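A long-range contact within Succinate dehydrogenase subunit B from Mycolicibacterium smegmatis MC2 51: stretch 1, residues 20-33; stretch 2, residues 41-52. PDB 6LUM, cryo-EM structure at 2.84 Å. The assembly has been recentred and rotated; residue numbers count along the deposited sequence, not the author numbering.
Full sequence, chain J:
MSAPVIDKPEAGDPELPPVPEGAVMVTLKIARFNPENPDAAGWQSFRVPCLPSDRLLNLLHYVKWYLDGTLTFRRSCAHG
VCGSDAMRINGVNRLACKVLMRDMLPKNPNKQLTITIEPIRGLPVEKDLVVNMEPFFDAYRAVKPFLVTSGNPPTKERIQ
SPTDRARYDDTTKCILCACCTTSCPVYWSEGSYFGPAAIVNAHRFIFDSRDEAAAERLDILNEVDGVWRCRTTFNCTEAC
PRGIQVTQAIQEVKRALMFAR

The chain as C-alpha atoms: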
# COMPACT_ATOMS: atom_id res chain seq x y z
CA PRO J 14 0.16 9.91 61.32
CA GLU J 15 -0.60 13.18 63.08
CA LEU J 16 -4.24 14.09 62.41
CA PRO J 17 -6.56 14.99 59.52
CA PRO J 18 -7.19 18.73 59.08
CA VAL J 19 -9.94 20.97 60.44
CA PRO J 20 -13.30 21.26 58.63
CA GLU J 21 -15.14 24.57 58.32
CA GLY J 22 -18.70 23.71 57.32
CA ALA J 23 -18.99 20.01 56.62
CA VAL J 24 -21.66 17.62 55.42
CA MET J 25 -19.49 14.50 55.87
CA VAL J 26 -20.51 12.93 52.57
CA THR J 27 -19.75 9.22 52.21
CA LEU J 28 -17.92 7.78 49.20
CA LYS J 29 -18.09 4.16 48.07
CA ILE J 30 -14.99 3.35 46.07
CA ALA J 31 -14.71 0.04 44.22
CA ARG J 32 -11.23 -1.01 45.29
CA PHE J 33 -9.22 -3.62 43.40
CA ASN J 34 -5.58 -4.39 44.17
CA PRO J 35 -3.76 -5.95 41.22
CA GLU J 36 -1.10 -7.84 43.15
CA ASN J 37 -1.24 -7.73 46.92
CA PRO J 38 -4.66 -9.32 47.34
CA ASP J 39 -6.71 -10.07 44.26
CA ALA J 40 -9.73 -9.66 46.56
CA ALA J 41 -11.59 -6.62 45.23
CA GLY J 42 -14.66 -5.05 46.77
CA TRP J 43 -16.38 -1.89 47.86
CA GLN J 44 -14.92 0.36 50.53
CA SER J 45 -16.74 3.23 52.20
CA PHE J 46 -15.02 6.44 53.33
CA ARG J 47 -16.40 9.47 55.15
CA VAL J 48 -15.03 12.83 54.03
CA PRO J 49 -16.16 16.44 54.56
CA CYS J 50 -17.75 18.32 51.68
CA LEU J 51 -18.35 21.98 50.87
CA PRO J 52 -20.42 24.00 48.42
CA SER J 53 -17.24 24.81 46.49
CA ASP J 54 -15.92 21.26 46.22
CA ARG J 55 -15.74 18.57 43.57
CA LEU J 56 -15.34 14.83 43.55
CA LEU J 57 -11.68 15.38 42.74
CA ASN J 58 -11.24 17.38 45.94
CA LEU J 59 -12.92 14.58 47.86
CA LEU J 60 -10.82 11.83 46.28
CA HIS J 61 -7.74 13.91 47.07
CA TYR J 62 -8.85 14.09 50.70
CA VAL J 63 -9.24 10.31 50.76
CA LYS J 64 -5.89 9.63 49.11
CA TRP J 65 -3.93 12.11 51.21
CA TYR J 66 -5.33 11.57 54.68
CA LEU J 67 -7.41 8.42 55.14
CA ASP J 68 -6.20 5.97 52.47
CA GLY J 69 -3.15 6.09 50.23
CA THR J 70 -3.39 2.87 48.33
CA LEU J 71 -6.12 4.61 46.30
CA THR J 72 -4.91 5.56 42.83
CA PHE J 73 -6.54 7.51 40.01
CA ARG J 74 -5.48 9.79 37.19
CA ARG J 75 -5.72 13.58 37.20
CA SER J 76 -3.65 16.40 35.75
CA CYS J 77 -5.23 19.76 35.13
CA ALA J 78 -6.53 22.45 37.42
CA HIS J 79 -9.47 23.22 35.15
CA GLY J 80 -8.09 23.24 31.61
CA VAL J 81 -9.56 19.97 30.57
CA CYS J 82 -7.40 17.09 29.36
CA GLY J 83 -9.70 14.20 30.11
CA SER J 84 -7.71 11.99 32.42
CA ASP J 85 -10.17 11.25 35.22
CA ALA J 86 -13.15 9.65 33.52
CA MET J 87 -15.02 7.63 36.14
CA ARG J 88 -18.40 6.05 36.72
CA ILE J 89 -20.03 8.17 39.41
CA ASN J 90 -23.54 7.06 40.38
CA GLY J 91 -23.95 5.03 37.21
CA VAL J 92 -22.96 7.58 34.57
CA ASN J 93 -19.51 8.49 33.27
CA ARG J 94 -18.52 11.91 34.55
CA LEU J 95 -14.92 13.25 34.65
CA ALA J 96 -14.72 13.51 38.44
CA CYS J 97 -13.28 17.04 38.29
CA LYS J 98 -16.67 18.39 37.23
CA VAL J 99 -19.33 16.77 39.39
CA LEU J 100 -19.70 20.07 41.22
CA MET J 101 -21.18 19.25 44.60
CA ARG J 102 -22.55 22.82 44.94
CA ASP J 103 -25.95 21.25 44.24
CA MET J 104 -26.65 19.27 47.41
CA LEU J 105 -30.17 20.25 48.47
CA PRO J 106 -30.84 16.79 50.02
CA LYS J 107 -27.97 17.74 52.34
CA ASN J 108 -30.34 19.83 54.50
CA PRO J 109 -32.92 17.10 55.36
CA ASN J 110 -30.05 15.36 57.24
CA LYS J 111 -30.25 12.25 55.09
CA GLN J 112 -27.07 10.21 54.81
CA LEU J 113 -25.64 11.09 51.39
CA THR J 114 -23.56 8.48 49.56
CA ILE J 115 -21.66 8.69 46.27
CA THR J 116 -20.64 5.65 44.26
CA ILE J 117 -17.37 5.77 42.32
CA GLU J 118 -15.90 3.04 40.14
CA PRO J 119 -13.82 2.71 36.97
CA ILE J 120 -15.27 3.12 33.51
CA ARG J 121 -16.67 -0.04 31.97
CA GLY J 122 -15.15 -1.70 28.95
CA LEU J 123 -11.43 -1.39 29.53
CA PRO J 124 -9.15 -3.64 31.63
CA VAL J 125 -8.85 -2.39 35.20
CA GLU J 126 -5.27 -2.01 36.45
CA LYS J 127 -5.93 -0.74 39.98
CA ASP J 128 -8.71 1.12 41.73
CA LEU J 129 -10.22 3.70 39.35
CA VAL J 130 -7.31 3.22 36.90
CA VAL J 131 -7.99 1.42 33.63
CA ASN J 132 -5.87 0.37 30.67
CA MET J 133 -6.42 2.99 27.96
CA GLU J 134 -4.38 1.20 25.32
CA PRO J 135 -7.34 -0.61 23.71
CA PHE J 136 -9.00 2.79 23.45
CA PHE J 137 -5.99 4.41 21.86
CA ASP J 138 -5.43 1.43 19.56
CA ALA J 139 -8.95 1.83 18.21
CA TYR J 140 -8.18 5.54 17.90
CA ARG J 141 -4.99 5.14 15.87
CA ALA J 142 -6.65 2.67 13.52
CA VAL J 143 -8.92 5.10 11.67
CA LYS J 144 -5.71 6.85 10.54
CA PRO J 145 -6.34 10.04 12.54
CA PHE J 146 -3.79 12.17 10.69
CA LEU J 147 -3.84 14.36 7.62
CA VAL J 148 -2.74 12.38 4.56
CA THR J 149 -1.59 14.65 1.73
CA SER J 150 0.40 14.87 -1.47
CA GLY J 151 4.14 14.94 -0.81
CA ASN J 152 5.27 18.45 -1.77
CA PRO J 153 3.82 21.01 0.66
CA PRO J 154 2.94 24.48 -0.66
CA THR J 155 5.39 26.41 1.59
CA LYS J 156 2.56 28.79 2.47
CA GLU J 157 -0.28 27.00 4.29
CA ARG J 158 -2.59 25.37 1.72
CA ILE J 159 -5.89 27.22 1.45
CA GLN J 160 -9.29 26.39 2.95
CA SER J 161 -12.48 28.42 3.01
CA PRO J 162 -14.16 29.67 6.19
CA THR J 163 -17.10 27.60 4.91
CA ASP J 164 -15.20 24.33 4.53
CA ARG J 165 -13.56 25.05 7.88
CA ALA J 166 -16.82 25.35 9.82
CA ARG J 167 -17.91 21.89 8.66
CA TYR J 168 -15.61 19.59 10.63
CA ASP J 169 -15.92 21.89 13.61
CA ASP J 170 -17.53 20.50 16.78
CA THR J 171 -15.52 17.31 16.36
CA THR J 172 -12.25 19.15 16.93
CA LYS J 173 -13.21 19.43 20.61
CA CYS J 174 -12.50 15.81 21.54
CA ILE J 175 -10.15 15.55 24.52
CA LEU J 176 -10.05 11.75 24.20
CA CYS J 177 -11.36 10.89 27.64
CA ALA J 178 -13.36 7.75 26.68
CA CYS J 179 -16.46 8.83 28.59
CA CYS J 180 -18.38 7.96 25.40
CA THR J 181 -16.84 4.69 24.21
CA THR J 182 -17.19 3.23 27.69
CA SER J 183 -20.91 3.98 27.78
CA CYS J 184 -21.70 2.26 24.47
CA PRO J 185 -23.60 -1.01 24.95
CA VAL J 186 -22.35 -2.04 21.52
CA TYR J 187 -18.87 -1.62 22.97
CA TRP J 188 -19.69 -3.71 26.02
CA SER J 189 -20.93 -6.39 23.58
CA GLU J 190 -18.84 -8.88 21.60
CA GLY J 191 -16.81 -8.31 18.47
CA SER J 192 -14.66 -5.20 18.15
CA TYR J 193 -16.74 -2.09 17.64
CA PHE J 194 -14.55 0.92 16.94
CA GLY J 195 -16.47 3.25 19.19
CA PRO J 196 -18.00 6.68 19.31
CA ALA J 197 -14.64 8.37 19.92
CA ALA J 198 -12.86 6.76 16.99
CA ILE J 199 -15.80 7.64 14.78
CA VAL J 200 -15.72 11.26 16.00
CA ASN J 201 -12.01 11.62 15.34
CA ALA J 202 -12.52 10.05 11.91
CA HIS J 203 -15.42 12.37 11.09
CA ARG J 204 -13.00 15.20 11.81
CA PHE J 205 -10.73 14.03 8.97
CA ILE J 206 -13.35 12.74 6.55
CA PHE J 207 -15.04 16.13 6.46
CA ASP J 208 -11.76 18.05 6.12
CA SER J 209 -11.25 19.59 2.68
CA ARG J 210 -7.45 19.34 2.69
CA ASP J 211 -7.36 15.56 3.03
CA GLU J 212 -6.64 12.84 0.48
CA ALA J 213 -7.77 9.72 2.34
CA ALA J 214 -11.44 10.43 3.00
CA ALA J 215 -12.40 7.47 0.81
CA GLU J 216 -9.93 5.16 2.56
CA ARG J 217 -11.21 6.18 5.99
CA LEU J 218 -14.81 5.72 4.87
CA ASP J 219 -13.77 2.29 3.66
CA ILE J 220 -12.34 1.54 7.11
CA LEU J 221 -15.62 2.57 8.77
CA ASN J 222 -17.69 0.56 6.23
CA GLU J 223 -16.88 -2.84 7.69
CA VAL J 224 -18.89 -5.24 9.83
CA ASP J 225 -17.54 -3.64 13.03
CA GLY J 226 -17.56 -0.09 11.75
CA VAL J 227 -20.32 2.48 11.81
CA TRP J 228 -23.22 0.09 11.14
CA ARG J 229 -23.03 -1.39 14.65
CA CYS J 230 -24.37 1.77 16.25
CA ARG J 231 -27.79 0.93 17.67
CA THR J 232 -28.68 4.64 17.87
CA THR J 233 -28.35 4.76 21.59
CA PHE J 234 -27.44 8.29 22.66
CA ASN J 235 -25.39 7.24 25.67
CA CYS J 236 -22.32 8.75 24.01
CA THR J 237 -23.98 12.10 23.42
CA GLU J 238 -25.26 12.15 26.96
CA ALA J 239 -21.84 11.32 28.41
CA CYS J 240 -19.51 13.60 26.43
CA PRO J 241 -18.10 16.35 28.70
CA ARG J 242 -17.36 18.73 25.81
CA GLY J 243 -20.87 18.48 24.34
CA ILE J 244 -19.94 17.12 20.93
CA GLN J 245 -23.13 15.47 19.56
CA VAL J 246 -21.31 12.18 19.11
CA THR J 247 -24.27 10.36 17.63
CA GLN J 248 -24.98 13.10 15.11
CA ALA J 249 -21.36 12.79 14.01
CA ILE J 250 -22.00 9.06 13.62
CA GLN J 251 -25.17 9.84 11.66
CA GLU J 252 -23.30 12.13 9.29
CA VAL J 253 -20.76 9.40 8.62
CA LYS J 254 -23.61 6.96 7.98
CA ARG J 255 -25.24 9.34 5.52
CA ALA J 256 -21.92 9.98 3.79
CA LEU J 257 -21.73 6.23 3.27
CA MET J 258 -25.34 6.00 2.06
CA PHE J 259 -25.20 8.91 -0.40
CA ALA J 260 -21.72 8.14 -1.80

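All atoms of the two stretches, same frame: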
# COMPACT_ATOMS: atom_id res chain seq x y z
N PRO J 20 -12.23 20.85 59.55
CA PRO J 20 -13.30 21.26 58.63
C PRO J 20 -13.78 22.67 58.98
O PRO J 20 -13.46 23.21 60.03
CB PRO J 20 -14.38 20.22 58.88
CG PRO J 20 -14.20 19.86 60.32
CD PRO J 20 -12.71 19.91 60.57
N GLU J 21 -14.55 23.26 58.07
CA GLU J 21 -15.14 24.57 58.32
C GLU J 21 -16.66 24.49 58.40
O GLU J 21 -17.24 24.75 59.46
CB GLU J 21 -14.72 25.55 57.22
CG GLU J 21 -13.22 25.74 57.11
CD GLU J 21 -12.58 24.65 56.26
OE1 GLU J 21 -13.32 23.81 55.72
OE2 GLU J 21 -11.33 24.64 56.14
N GLY J 22 -17.32 24.12 57.30
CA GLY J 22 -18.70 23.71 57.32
C GLY J 22 -18.83 22.43 56.53
O GLY J 22 -18.69 22.43 55.30
N ALA J 23 -19.14 21.33 57.20
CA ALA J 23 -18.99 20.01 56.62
C ALA J 23 -20.32 19.28 56.58
O ALA J 23 -21.16 19.42 57.48
CB ALA J 23 -17.97 19.18 57.40
N VAL J 24 -20.51 18.50 55.53
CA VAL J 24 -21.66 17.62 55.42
C VAL J 24 -21.27 16.16 55.60
O VAL J 24 -22.16 15.32 55.80
CB VAL J 24 -22.40 17.83 54.09
CG1 VAL J 24 -23.82 17.30 54.17
CG2 VAL J 24 -22.41 19.30 53.74
N MET J 25 -19.98 15.84 55.56
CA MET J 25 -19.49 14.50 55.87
C MET J 25 -20.07 13.47 54.90
O MET J 25 -20.50 12.39 55.29
CB MET J 25 -19.80 14.15 57.32
CG MET J 25 -19.30 15.18 58.32
SD MET J 25 -17.50 15.31 58.39
CE MET J 25 -17.05 13.62 58.71
N VAL J 26 -20.08 13.84 53.62
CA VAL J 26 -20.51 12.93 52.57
C VAL J 26 -19.71 11.63 52.63
O VAL J 26 -18.54 11.60 53.01
CB VAL J 26 -20.34 13.62 51.21
CG1 VAL J 26 -20.68 12.70 50.07
CG2 VAL J 26 -21.20 14.86 51.15
N THR J 27 -20.36 10.53 52.26
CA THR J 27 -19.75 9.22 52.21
C THR J 27 -19.47 8.84 50.76
O THR J 27 -20.31 9.06 49.89
CB THR J 27 -20.65 8.17 52.86
OG1 THR J 27 -20.69 8.38 54.27
CG2 THR J 27 -20.15 6.78 52.58
N LEU J 28 -18.28 8.30 50.51
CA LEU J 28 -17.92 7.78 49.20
C LEU J 28 -17.84 6.27 49.27
O LEU J 28 -17.49 5.71 50.31
CB LEU J 28 -16.58 8.33 48.72
CG LEU J 28 -16.31 9.83 48.84
CD1 LEU J 28 -14.86 10.09 48.52
CD2 LEU J 28 -17.19 10.62 47.91
N LYS J 29 -18.16 5.61 48.17
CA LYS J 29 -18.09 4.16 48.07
C LYS J 29 -17.19 3.82 46.89
O LYS J 29 -17.67 3.70 45.76
CB LYS J 29 -19.47 3.54 47.89
CG LYS J 29 -20.12 3.11 49.18
CD LYS J 29 -21.44 2.43 48.90
CE LYS J 29 -21.22 1.17 48.09
NZ LYS J 29 -22.52 0.50 47.80
N ILE J 30 -15.93 3.65 47.14
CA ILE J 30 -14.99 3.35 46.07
C ILE J 30 -15.07 1.86 45.80
O ILE J 30 -15.44 1.08 46.68
CB ILE J 30 -13.56 3.77 46.45
CG1 ILE J 30 -13.55 5.19 47.00
CG2 ILE J 30 -12.68 3.75 45.24
CD1 ILE J 30 -13.94 6.20 46.02
N ALA J 31 -14.76 1.46 44.58
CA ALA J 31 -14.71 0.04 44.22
C ALA J 31 -13.25 -0.35 44.11
O ALA J 31 -12.65 -0.33 43.04
CB ALA J 31 -15.46 -0.22 42.93
N ARG J 32 -12.65 -0.74 45.24
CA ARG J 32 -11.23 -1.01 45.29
C ARG J 32 -10.91 -2.34 44.63
O ARG J 32 -11.70 -3.29 44.67
CB ARG J 32 -10.74 -1.02 46.73
CG ARG J 32 -11.28 0.12 47.57
CD ARG J 32 -10.60 1.43 47.24
NE ARG J 32 -9.16 1.30 47.26
CZ ARG J 32 -8.41 1.38 48.35
NH1 ARG J 32 -8.98 1.60 49.52
NH2 ARG J 32 -7.10 1.25 48.27
N PHE J 33 -9.73 -2.40 44.03
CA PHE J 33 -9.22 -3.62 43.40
C PHE J 33 -7.71 -3.51 43.38
O PHE J 33 -7.16 -2.65 42.69
CB PHE J 33 -9.77 -3.78 41.99
CG PHE J 33 -8.98 -4.73 41.14
CD1 PHE J 33 -9.20 -6.08 41.21
CD2 PHE J 33 -8.04 -4.26 40.25
CE1 PHE J 33 -8.48 -6.96 40.42
CE2 PHE J 33 -7.32 -5.13 39.46
CZ PHE J 33 -7.54 -6.48 39.55
N ALA J 41 -11.04 -7.95 45.44
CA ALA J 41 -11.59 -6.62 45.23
C ALA J 41 -12.77 -6.41 46.17
O ALA J 41 -13.07 -7.23 47.04
CB ALA J 41 -11.99 -6.46 43.77
N GLY J 42 -13.45 -5.28 46.02
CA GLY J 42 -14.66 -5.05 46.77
C GLY J 42 -14.86 -3.58 47.04
O GLY J 42 -13.99 -2.76 46.82
N TRP J 43 -16.05 -3.27 47.54
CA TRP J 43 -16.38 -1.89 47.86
C TRP J 43 -15.76 -1.48 49.19
O TRP J 43 -15.58 -2.31 50.09
CB TRP J 43 -17.89 -1.71 47.90
CG TRP J 43 -18.49 -1.94 46.58
CD1 TRP J 43 -18.82 -3.14 46.03
CD2 TRP J 43 -18.83 -0.95 45.61
NE1 TRP J 43 -19.35 -2.95 44.78
CE2 TRP J 43 -19.36 -1.62 44.50
CE3 TRP J 43 -18.73 0.44 45.57
CZ2 TRP J 43 -19.79 -0.94 43.37
CZ3 TRP J 43 -19.15 1.10 44.46
CH2 TRP J 43 -19.68 0.41 43.37
N GLN J 44 -15.44 -0.20 49.30
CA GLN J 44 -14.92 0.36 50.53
C GLN J 44 -15.51 1.74 50.72
O GLN J 44 -15.52 2.55 49.80
CB GLN J 44 -13.39 0.44 50.52
CG GLN J 44 -12.80 0.92 51.82
CD GLN J 44 -11.60 0.12 52.23
OE1 GLN J 44 -11.26 -0.87 51.60
NE2 GLN J 44 -10.94 0.55 53.30
N SER J 45 -16.01 2.00 51.92
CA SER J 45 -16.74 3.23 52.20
C SER J 45 -15.89 4.15 53.07
O SER J 45 -15.39 3.73 54.11
CB SER J 45 -18.06 2.94 52.89
OG SER J 45 -18.72 4.13 53.26
N PHE J 46 -15.76 5.40 52.63
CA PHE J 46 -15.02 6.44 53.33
C PHE J 46 -15.96 7.58 53.69
O PHE J 46 -16.97 7.80 53.02
CB PHE J 46 -13.90 6.99 52.47
CG PHE J 46 -12.92 5.96 52.03
CD1 PHE J 46 -13.02 5.39 50.78
CD2 PHE J 46 -11.88 5.58 52.84
CE1 PHE J 46 -12.11 4.45 50.37
CE2 PHE J 46 -10.97 4.65 52.43
CZ PHE J 46 -11.09 4.08 51.19
N ARG J 47 -15.62 8.32 54.73
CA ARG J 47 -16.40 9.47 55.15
C ARG J 47 -15.52 10.71 55.12
O ARG J 47 -14.56 10.80 55.89
CB ARG J 47 -16.98 9.27 56.55
CG ARG J 47 -17.62 10.52 57.11
CD ARG J 47 -18.36 10.21 58.39
NE ARG J 47 -19.24 9.06 58.21
CZ ARG J 47 -20.49 9.15 57.78
NH1 ARG J 47 -21.23 8.05 57.64
NH2 ARG J 47 -21.01 10.33 57.49
N VAL J 48 -15.85 11.65 54.25
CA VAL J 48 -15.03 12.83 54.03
C VAL J 48 -15.89 14.08 54.13
O VAL J 48 -17.10 14.01 53.85
CB VAL J 48 -14.33 12.76 52.66
CG1 VAL J 48 -13.46 11.55 52.60
CG2 VAL J 48 -15.35 12.71 51.57
N PRO J 49 -15.35 15.23 54.51
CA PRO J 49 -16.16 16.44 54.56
C PRO J 49 -16.29 17.08 53.19
O PRO J 49 -15.37 17.03 52.38
CB PRO J 49 -15.37 17.34 55.51
CG PRO J 49 -13.99 16.93 55.31
CD PRO J 49 -14.00 15.46 55.05
N CYS J 50 -17.45 17.67 52.95
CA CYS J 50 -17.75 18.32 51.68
C CYS J 50 -18.05 19.79 51.92
O CYS J 50 -18.26 20.22 53.05
CB CYS J 50 -18.94 17.64 51.00
SG CYS J 50 -19.46 18.35 49.43
N LEU J 51 -18.05 20.56 50.84
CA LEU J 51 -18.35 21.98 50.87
C LEU J 51 -19.28 22.32 49.72
O LEU J 51 -19.58 21.47 48.87
CB LEU J 51 -17.07 22.83 50.77
CG LEU J 51 -16.28 23.22 52.01
CD1 LEU J 51 -17.15 24.05 52.92
CD2 LEU J 51 -15.70 22.03 52.73
N PRO J 52 -19.77 23.56 49.66
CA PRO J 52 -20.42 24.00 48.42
C PRO J 52 -19.45 24.14 47.27
O PRO J 52 -19.78 23.79 46.13
CB PRO J 52 -21.04 25.35 48.82
CG PRO J 52 -21.21 25.26 50.28
CD PRO J 52 -20.02 24.50 50.76

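How does stretch 2 first meet its partner? At Ala41 the methyl group points toward stretch 1 and sits at the edge of the Phe33 ring, with Ala41 CB 3.8 Å from Phe33 CD1. Gly42 then pairs with Arg32, beginning an antiparallel ladder: Gly42 N donates to Arg32 O at 3.0 Å, while the return bond from Arg32 N to Gly42 O, though 2.9 Å long, is weak because its N-H...O angle is only 124°. The backbone of Gly42 calls for glycine, since a CB would be jammed against the preceding carbonyl oxygen.

What does Trp43 do with its large ring? It lies on the same sheet face as Lys29 and Ala31, and its six-membered ring is sandwiched between them. Ala31 CB stands almost on the ring normal, 4.1 Å from the Trp43 six-membered ring centroid, a CH-pi contact. Lys29 NZ lies over the opposite face, 4.7 Å from that same Trp43 centroid, in a cation-pi interaction. Here the strands form a non-hydrogen-bonded pair, Ala31 with Trp43, and a CA-H...O contact of 3.3 Å from Trp43 CA to Ile30 O supplements the ladder.

How is the ladder carried through the middle of the strand? Gln44 and Phe46 each make two backbone hydrogen bonds, with Ile30 and Leu28 respectively. Gln44 N to Ile30 O, Ile30 N to Gln44 O, Phe46 N to Leu28 O and Leu28 N to Phe46 O all measure 2.9 Å. Between them Ser45 faces Lys29 without such bonds, but Ser45 CA approaches Leu28 O at 3.2 Å. On the sheet face shared by Ile30, Arg32, Gln44 and Phe46, Gln44 CB packs 3.6 Å from Arg32 CG, and the edge of the Phe46 ring meets Ile30, CE1 of Phe46 being 3.7 Å from Ile30 CG1.

What holds the stretches together beyond Phe46? Arg47 turns the end of its side chain back to stretch 1, so that Thr27 OG1 lies over one face of the guanidinium, 3.4 Å from Arg47 NH1 but at a poor angle for a hydrogen bond. Val48 N donates to Val26 O at 3.0 Å, the last backbone hydrogen bond across the contact. From there packing takes over: Pro49 CB lies 3.7 Å from Ala23 CB, and Cys50 CB is 3.6 Å from Val26 CG2. Finally, the end of the Leu51 side chain reaches the backbone of stretch 1, placing Leu51 CD1 3.3 Å from Gly22 O.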